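Local coordinates for precorrin-2 dehydrogenase (PDB 3DFZ), which oxidises precorrin-2 to sirohydrochlorin with NAD(+) as the hydride acceptor, a step that serves both siroheme and anaerobic adenosylcobalamin biosynthesis, at residues B[175-178]-B[179-183]; B[212-215]-B[216-219]. One frame throughout, in Å; residues are numbered along the deposited sequence.

Interaction 1: residues B[175-178]-B[179-183]; sequences FLYE and CRVLI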
ATOM      1  N   PHE B 175     -13.869  19.751   5.332  1.00 12.66           N
ATOM      2  CA  PHE B 175     -14.309  20.773   4.355  1.00 12.12           C
ATOM      3  C   PHE B 175     -14.307  20.224   2.930  1.00 12.04           C
ATOM      4  O   PHE B 175     -15.287  20.362   2.205  1.00 12.36           O
ATOM      5  CB  PHE B 175     -13.430  22.044   4.439  1.00 11.42           C
ATOM      6  CG  PHE B 175     -13.509  22.952   3.200  1.00 10.62           C
ATOM      7  CD1 PHE B 175     -14.603  23.792   2.997  1.00 10.43           C
ATOM      8  CD2 PHE B 175     -12.483  22.960   2.252  1.00  9.67           C
ATOM      9  CE1 PHE B 175     -14.687  24.634   1.856  1.00 10.64           C
ATOM     10  CE2 PHE B 175     -12.553  23.809   1.099  1.00  9.94           C
ATOM     11  CZ  PHE B 175     -13.660  24.648   0.912  1.00  9.34           C
ATOM     12  N   LEU B 176     -13.190  19.626   2.522  1.00 11.69           N
ATOM     13  CA  LEU B 176     -13.061  19.122   1.143  1.00 11.82           C
ATOM     14  C   LEU B 176     -14.066  18.055   0.818  1.00 12.69           C
ATOM     15  O   LEU B 176     -14.506  17.951  -0.329  1.00 13.29           O
ATOM     16  CB  LEU B 176     -11.641  18.580   0.855  1.00 11.34           C
ATOM     17  CG  LEU B 176     -10.492  19.598   0.861  1.00  9.94           C
ATOM     18  CD1 LEU B 176      -9.141  18.892   0.747  1.00  9.11           C
ATOM     19  CD2 LEU B 176     -10.676  20.598  -0.275  1.00  9.32           C
ATOM     20  N   TYR B 177     -14.397  17.230   1.809  1.00 13.36           N
ATOM     21  CA  TYR B 177     -15.373  16.143   1.622  1.00 14.37           C
ATOM     22  C   TYR B 177     -16.764  16.726   1.340  1.00 14.87           C
ATOM     23  O   TYR B 177     -17.408  16.350   0.347  1.00 15.51           O
ATOM     24  CB  TYR B 177     -15.398  15.189   2.830  1.00 14.68           C
ATOM     25  CG  TYR B 177     -16.316  13.986   2.597  1.00 16.57           C
ATOM     26  CD1 TYR B 177     -15.909  12.921   1.778  1.00 17.43           C
ATOM     27  CD2 TYR B 177     -17.579  13.930   3.167  1.00 16.09           C
ATOM     28  CE1 TYR B 177     -16.736  11.850   1.542  1.00 18.37           C
ATOM     29  CE2 TYR B 177     -18.404  12.869   2.947  1.00 17.99           C
ATOM     30  CZ  TYR B 177     -17.993  11.823   2.128  1.00 19.04           C
ATOM     31  OH  TYR B 177     -18.827  10.743   1.904  1.00 19.40           O
ATOM     32  N   GLU B 178     -17.208  17.660   2.190  1.00 14.60           N
ATOM     33  CA  GLU B 178     -18.477  18.351   1.967  1.00 15.22           C
ATOM     34  C   GLU B 178     -18.522  19.048   0.605  1.00 15.37           C
ATOM     35  O   GLU B 178     -19.522  18.972  -0.086  1.00 16.03           O
ATOM     36  CB  GLU B 178     -18.773  19.330   3.101  1.00 15.03           C
ATOM     37  CG  GLU B 178     -20.080  20.095   2.980  1.00 15.16           C
ATOM     38  CD  GLU B 178     -20.390  20.932   4.221  1.00 15.65           C
ATOM     39  OE1 GLU B 178     -19.723  20.758   5.276  1.00 15.05           O
ATOM     40  OE2 GLU B 178     -21.332  21.744   4.153  1.00 16.06           O
ATOM     41  N   CYS B 179     -17.446  19.727   0.216  1.00 15.00           N
ATOM     42  CA  CYS B 179     -17.397  20.319  -1.132  1.00 15.28           C
ATOM     43  C   CYS B 179     -17.594  19.281  -2.224  1.00 15.96           C
ATOM     44  O   CYS B 179     -18.342  19.531  -3.133  1.00 16.28           O
ATOM     45  CB  CYS B 179     -16.082  21.057  -1.392  1.00 14.51           C
ATOM     46  SG  CYS B 179     -15.818  22.492  -0.377  1.00 13.97           S
ATOM     47  N   ARG B 180     -16.913  18.134  -2.129  1.00  1.25           N
ATOM     48  CA  ARG B 180     -17.026  17.037  -3.109  1.00  4.26           C
ATOM     49  C   ARG B 180     -18.486  16.588  -3.263  1.00  7.82           C
ATOM     50  O   ARG B 180     -19.021  16.543  -4.374  1.00  9.77           O
ATOM     51  CB  ARG B 180     -16.133  15.872  -2.688  1.00  6.28           C
ATOM     52  CG  ARG B 180     -15.920  14.753  -3.702  1.00 11.22           C
ATOM     53  CD  ARG B 180     -14.692  15.013  -4.582  1.00 13.51           C
ATOM     54  NE  ARG B 180     -14.159  13.776  -5.167  1.00 20.55           N
ATOM     55  CZ  ARG B 180     -14.143  13.477  -6.468  1.00 25.68           C
ATOM     56  NH1 ARG B 180     -14.616  14.323  -7.378  1.00 23.95           N
ATOM     57  NH2 ARG B 180     -13.634  12.315  -6.859  1.00 33.84           N
ATOM     58  N   VAL B 181     -19.129  16.309  -2.129  1.00 10.18           N
ATOM     59  CA  VAL B 181     -20.560  15.971  -2.047  1.00 15.14           C
ATOM     60  C   VAL B 181     -21.414  17.005  -2.781  1.00 15.84           C
ATOM     61  O   VAL B 181     -22.194  16.647  -3.676  1.00 19.49           O
ATOM     62  CB  VAL B 181     -21.029  15.844  -0.560  1.00 18.09           C
ATOM     63  CG1 VAL B 181     -22.582  15.791  -0.441  1.00 24.86           C
ATOM     64  CG2 VAL B 181     -20.381  14.645   0.112  1.00 18.72           C
ATOM     65  N   LEU B 182     -21.269  18.274  -2.412  1.00 13.59           N
ATOM     66  CA  LEU B 182     -22.096  19.331  -2.992  1.00 15.60           C
ATOM     67  C   LEU B 182     -21.826  19.584  -4.471  1.00 13.96           C
ATOM     68  O   LEU B 182     -22.719  19.984  -5.192  1.00 17.39           O
ATOM     69  CB  LEU B 182     -21.998  20.635  -2.190  1.00 15.45           C
ATOM     70  CG  LEU B 182     -22.598  20.642  -0.773  1.00 20.44           C
ATOM     71  CD1 LEU B 182     -22.415  21.993  -0.098  1.00 21.77           C
ATOM     72  CD2 LEU B 182     -24.084  20.233  -0.796  1.00 28.25           C
ATOM     73  N   ILE B 183     -20.597  19.353  -4.913  1.00 10.34           N
ATOM     74  CA  ILE B 183     -20.197  19.621  -6.300  1.00  9.96           C
ATOM     75  C   ILE B 183     -20.636  18.485  -7.240  1.00 13.90           C
ATOM     76  O   ILE B 183     -20.964  18.726  -8.398  1.00 15.94           O
ATOM     77  CB  ILE B 183     -18.655  19.936  -6.391  1.00  6.56           C
ATOM     78  CG1 ILE B 183     -18.372  21.301  -5.728  1.00  4.33           C
ATOM     79  CG2 ILE B 183     -18.147  19.877  -7.833  1.00  7.82           C
ATOM     80  CD1 ILE B 183     -16.924  21.592  -5.378  1.00  0.94           C
TER
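Phe175 and Cys179 sit one helical turn apart and are joined twice, once through the backbone and once through their side chains. Cys179 N donates to Phe175 O over 3.0 Å with a nearly straight N-H...O angle of 169°. The next three amides follow suit: Arg180 N donates a hydrogen bond to Leu176 O, Val181 N to Tyr177 O and Leu182 N to Glu178 O. Every carbonyl of residues 175-178 thus has an amide mate of the i to i+4 kind that defines an alpha helix, and Cys179 O is satisfied in the same way by Ile183 N at 2.9 Å. The same spacing can stack one side chain over another, and here the Cys179 sulfur lies over one face of the Phe175 ring, a sulfur-aromatic contact with SG 3.5 Å from the ring centroid. It is displaced toward the rim, and CE1 of Phe175 approaches SG to 3.3 Å. With CG of Phe175 opposite its own amide nitrogen (chi1 161°), the ring is carried along the helix toward the next turn, where the sulfur meets it. Cutting Phe175 back to an alanine would remove the ring face under the Cys179 sulfur and is likely to open a gap beside Phe215 of helix 209-218, which touches both residues. On another flank, CG2 of Val181 lies over a face of the Tyr177 ring, 3.9 Å from CE2, and Arg139 makes a cation-pi contact with that tyrosine. The Arg180 chain bends at chi2 and runs out toward the second subunit, where NE is hydrogen-bonded to Gly148 O. Labour is thus divided: amides of the next turn satisfy the carbonyls of 175-178, the buried sulfur and ring pack together, and the arginine carries a polar link across the dimer.

Interaction 2: residues B[212-215]-B[216-219]; sequences QREF and LQQI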
ATOM      1  N   GLN B 212     -13.284  29.054   3.486  1.00  9.96           N
ATOM      2  CA  GLN B 212     -14.015  27.806   3.410  1.00  9.94           C
ATOM      3  C   GLN B 212     -15.518  28.084   3.351  1.00 10.58           C
ATOM      4  O   GLN B 212     -16.180  27.705   2.382  1.00 11.45           O
ATOM      5  CB  GLN B 212     -13.667  26.895   4.596  1.00  9.57           C
ATOM      6  CG  GLN B 212     -12.352  26.112   4.465  1.00  9.07           C
ATOM      7  CD  GLN B 212     -12.187  25.174   5.600  1.00  9.29           C
ATOM      8  OE1 GLN B 212     -13.152  24.904   6.292  1.00 10.05           O
ATOM      9  NE2 GLN B 212     -10.967  24.671   5.828  1.00  9.02           N
ATOM     10  N   ARG B 213     -16.027  28.787   4.363  1.00 10.46           N
ATOM     11  CA  ARG B 213     -17.452  29.084   4.496  1.00 11.11           C
ATOM     12  C   ARG B 213     -18.068  29.852   3.356  1.00 11.92           C
ATOM     13  O   ARG B 213     -19.164  29.529   2.926  1.00 13.07           O
ATOM     14  CB  ARG B 213     -17.732  29.796   5.813  1.00 11.15           C
ATOM     15  CG  ARG B 213     -17.449  28.921   7.003  1.00 10.44           C
ATOM     16  CD  ARG B 213     -17.232  29.744   8.248  1.00 11.07           C
ATOM     17  NE  ARG B 213     -16.898  28.874   9.379  1.00 11.31           N
ATOM     18  CZ  ARG B 213     -17.027  29.228  10.653  1.00 11.76           C
ATOM     19  NH1 ARG B 213     -17.439  30.460  10.981  1.00 12.75           N
ATOM     20  NH2 ARG B 213     -16.722  28.362  11.590  1.00 11.89           N
ATOM     21  N   GLU B 214     -17.368  30.867   2.866  1.00 12.01           N
ATOM     22  CA  GLU B 214     -17.811  31.629   1.690  1.00 13.09           C
ATOM     23  C   GLU B 214     -17.855  30.797   0.405  1.00 13.61           C
ATOM     24  O   GLU B 214     -18.632  31.110  -0.488  1.00 14.77           O
ATOM     25  CB  GLU B 214     -16.928  32.866   1.465  1.00 13.18           C
ATOM     26  CG  GLU B 214     -16.964  33.852   2.606  1.00 13.39           C
ATOM     27  CD  GLU B 214     -16.230  35.158   2.338  1.00 14.80           C
ATOM     28  OE1 GLU B 214     -15.326  35.237   1.443  1.00 14.69           O
ATOM     29  OE2 GLU B 214     -16.586  36.121   3.046  1.00 15.62           O
ATOM     30  N   PHE B 215     -16.987  29.790   0.299  1.00 13.00           N
ATOM     31  CA  PHE B 215     -17.004  28.880  -0.845  1.00 14.06           C
ATOM     32  C   PHE B 215     -18.193  27.919  -0.775  1.00 15.02           C
ATOM     33  O   PHE B 215     -18.839  27.660  -1.798  1.00 16.17           O
ATOM     34  CB  PHE B 215     -15.720  28.060  -0.954  1.00 13.10           C
ATOM     35  CG  PHE B 215     -15.698  27.160  -2.154  1.00 13.85           C
ATOM     36  CD1 PHE B 215     -15.412  27.680  -3.423  1.00 14.99           C
ATOM     37  CD2 PHE B 215     -16.013  25.805  -2.036  1.00 13.39           C
ATOM     38  CE1 PHE B 215     -15.412  26.842  -4.551  1.00 16.06           C
ATOM     39  CE2 PHE B 215     -16.018  24.978  -3.141  1.00 14.32           C
ATOM     40  CZ  PHE B 215     -15.722  25.496  -4.407  1.00 15.74           C
ATOM     41  N   LEU B 216     -18.477  27.408   0.431  1.00  1.92           N
ATOM     42  CA  LEU B 216     -19.671  26.588   0.674  1.00  5.29           C
ATOM     43  C   LEU B 216     -20.930  27.341   0.272  1.00  8.88           C
ATOM     44  O   LEU B 216     -21.776  26.779  -0.422  1.00 10.95           O
ATOM     45  CB  LEU B 216     -19.787  26.141   2.145  1.00  7.48           C
ATOM     46  CG  LEU B 216     -18.724  25.152   2.604  1.00  5.83           C
ATOM     47  CD1 LEU B 216     -18.647  25.082   4.128  1.00  9.08           C
ATOM     48  CD2 LEU B 216     -18.949  23.754   1.969  1.00  8.27           C
ATOM     49  N   GLN B 217     -21.040  28.603   0.706  1.00 10.84           N
ATOM     50  CA  GLN B 217     -22.162  29.468   0.349  1.00 15.79           C
ATOM     51  C   GLN B 217     -22.249  29.661  -1.166  1.00 15.10           C
ATOM     52  O   GLN B 217     -23.336  29.699  -1.729  1.00 18.55           O
ATOM     53  CB  GLN B 217     -22.022  30.860   1.001  1.00 19.54           C
ATOM     54  CG  GLN B 217     -22.046  30.907   2.532  1.00 24.67           C
ATOM     55  CD  GLN B 217     -22.037  32.347   3.073  1.00 32.00           C
ATOM     56  OE1 GLN B 217     -23.040  33.069   2.963  1.00 39.21           O
ATOM     57  NE2 GLN B 217     -20.896  32.770   3.644  1.00 30.62           N
ATOM     58  N   GLN B 218     -21.095  29.812  -1.808  1.00 12.41           N
ATOM     59  CA  GLN B 218     -21.018  30.044  -3.244  1.00 14.27           C
ATOM     60  C   GLN B 218     -21.572  28.882  -4.079  1.00 14.83           C
ATOM     61  O   GLN B 218     -22.351  29.097  -5.007  1.00 18.30           O
ATOM     62  CB  GLN B 218     -19.580  30.347  -3.648  1.00 13.38           C
ATOM     63  CG  GLN B 218     -19.299  30.198  -5.133  1.00 16.88           C
ATOM     64  CD  GLN B 218     -17.865  30.481  -5.468  1.00 18.93           C
ATOM     65  OE1 GLN B 218     -17.133  31.053  -4.650  1.00 16.94           O
ATOM     66  NE2 GLN B 218     -17.445  30.100  -6.688  1.00 23.42           N
ATOM     67  N   ILE B 219     -21.166  27.662  -3.739  1.00 12.81           N
ATOM     68  CA  ILE B 219     -21.627  26.465  -4.452  1.00 15.27           C
ATOM     69  C   ILE B 219     -23.068  26.086  -4.106  1.00 18.41           C
ATOM     70  O   ILE B 219     -23.570  25.058  -4.554  1.00 21.61           O
ATOM     71  CB  ILE B 219     -20.647  25.260  -4.306  1.00 14.20           C
ATOM     72  CG1 ILE B 219     -20.490  24.821  -2.840  1.00 11.58           C
ATOM     73  CG2 ILE B 219     -19.317  25.597  -4.969  1.00 14.10           C
ATOM     74  CD1 ILE B 219     -19.582  23.595  -2.625  1.00 10.97           C
TER
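CG2 of Ile219 sits over one face of the Phe215 ring, a CH-pi contact in which the methyl carbon lies 4.0 Å from the ring centroid and nearest to CZ, at 3.6 Å. CG of Phe215 is turned to the side of its carbonyl carbon, which swings the ring forward to Ile219. Ile219 answers with CG1 lodged between its own N and carbonyl carbon (chi1 62°); CG2 meets the ring, while CD1 also comes within 3.9 Å of Phe215 CE2. Gln218 approaches the same ring obliquely, its amide plane turned 60° from the ring plane, with OE1 4.0 Å from CD1 of Phe215. Beneath these groups the helix is closing. Ile219 N still bonds to Phe215 O at 3.0 Å, although Ile219 is the first residue to leave helical backbone angles, whereas Gln218 N reaches Glu214 O from above the carbonyl plane, with a bent N-H...O angle of 140°. At the other end, NE2 of the buried Gln212 is satisfied by Tyr205 O and Gln171 OE1. Leu196 of helix 190-199 touches both Phe215 and Ile219. The pair is the CH-pi case of i to i+4 stacking: apolar packing carries the side-chain contact, with the polar work left to the backbone amides and to Gln212.

Overall arrangement
Interactions 1 and 2 are successive local contacts on two helices of the C-terminal helical region: 175-183 lies on helix 168-184, and 212-219, farther along the chain, on helix 209-218 and the residue that follows it. Their centres are about 10 Å apart, and the two helices touch directly. Cys179 SG lies 3.7 Å from Phe215 CD2, and Leu182 CB is 3.8 Å from Ile219 CD1. Helix 190-199 packs against both, making a small helical core remote from the NAD(+)-binding sites inferred by similarity. Interaction 1 also borders the second subunit, whereas no other chain of the assembly touches interaction 2, so helix 168-184 links this core to the homodimer interface.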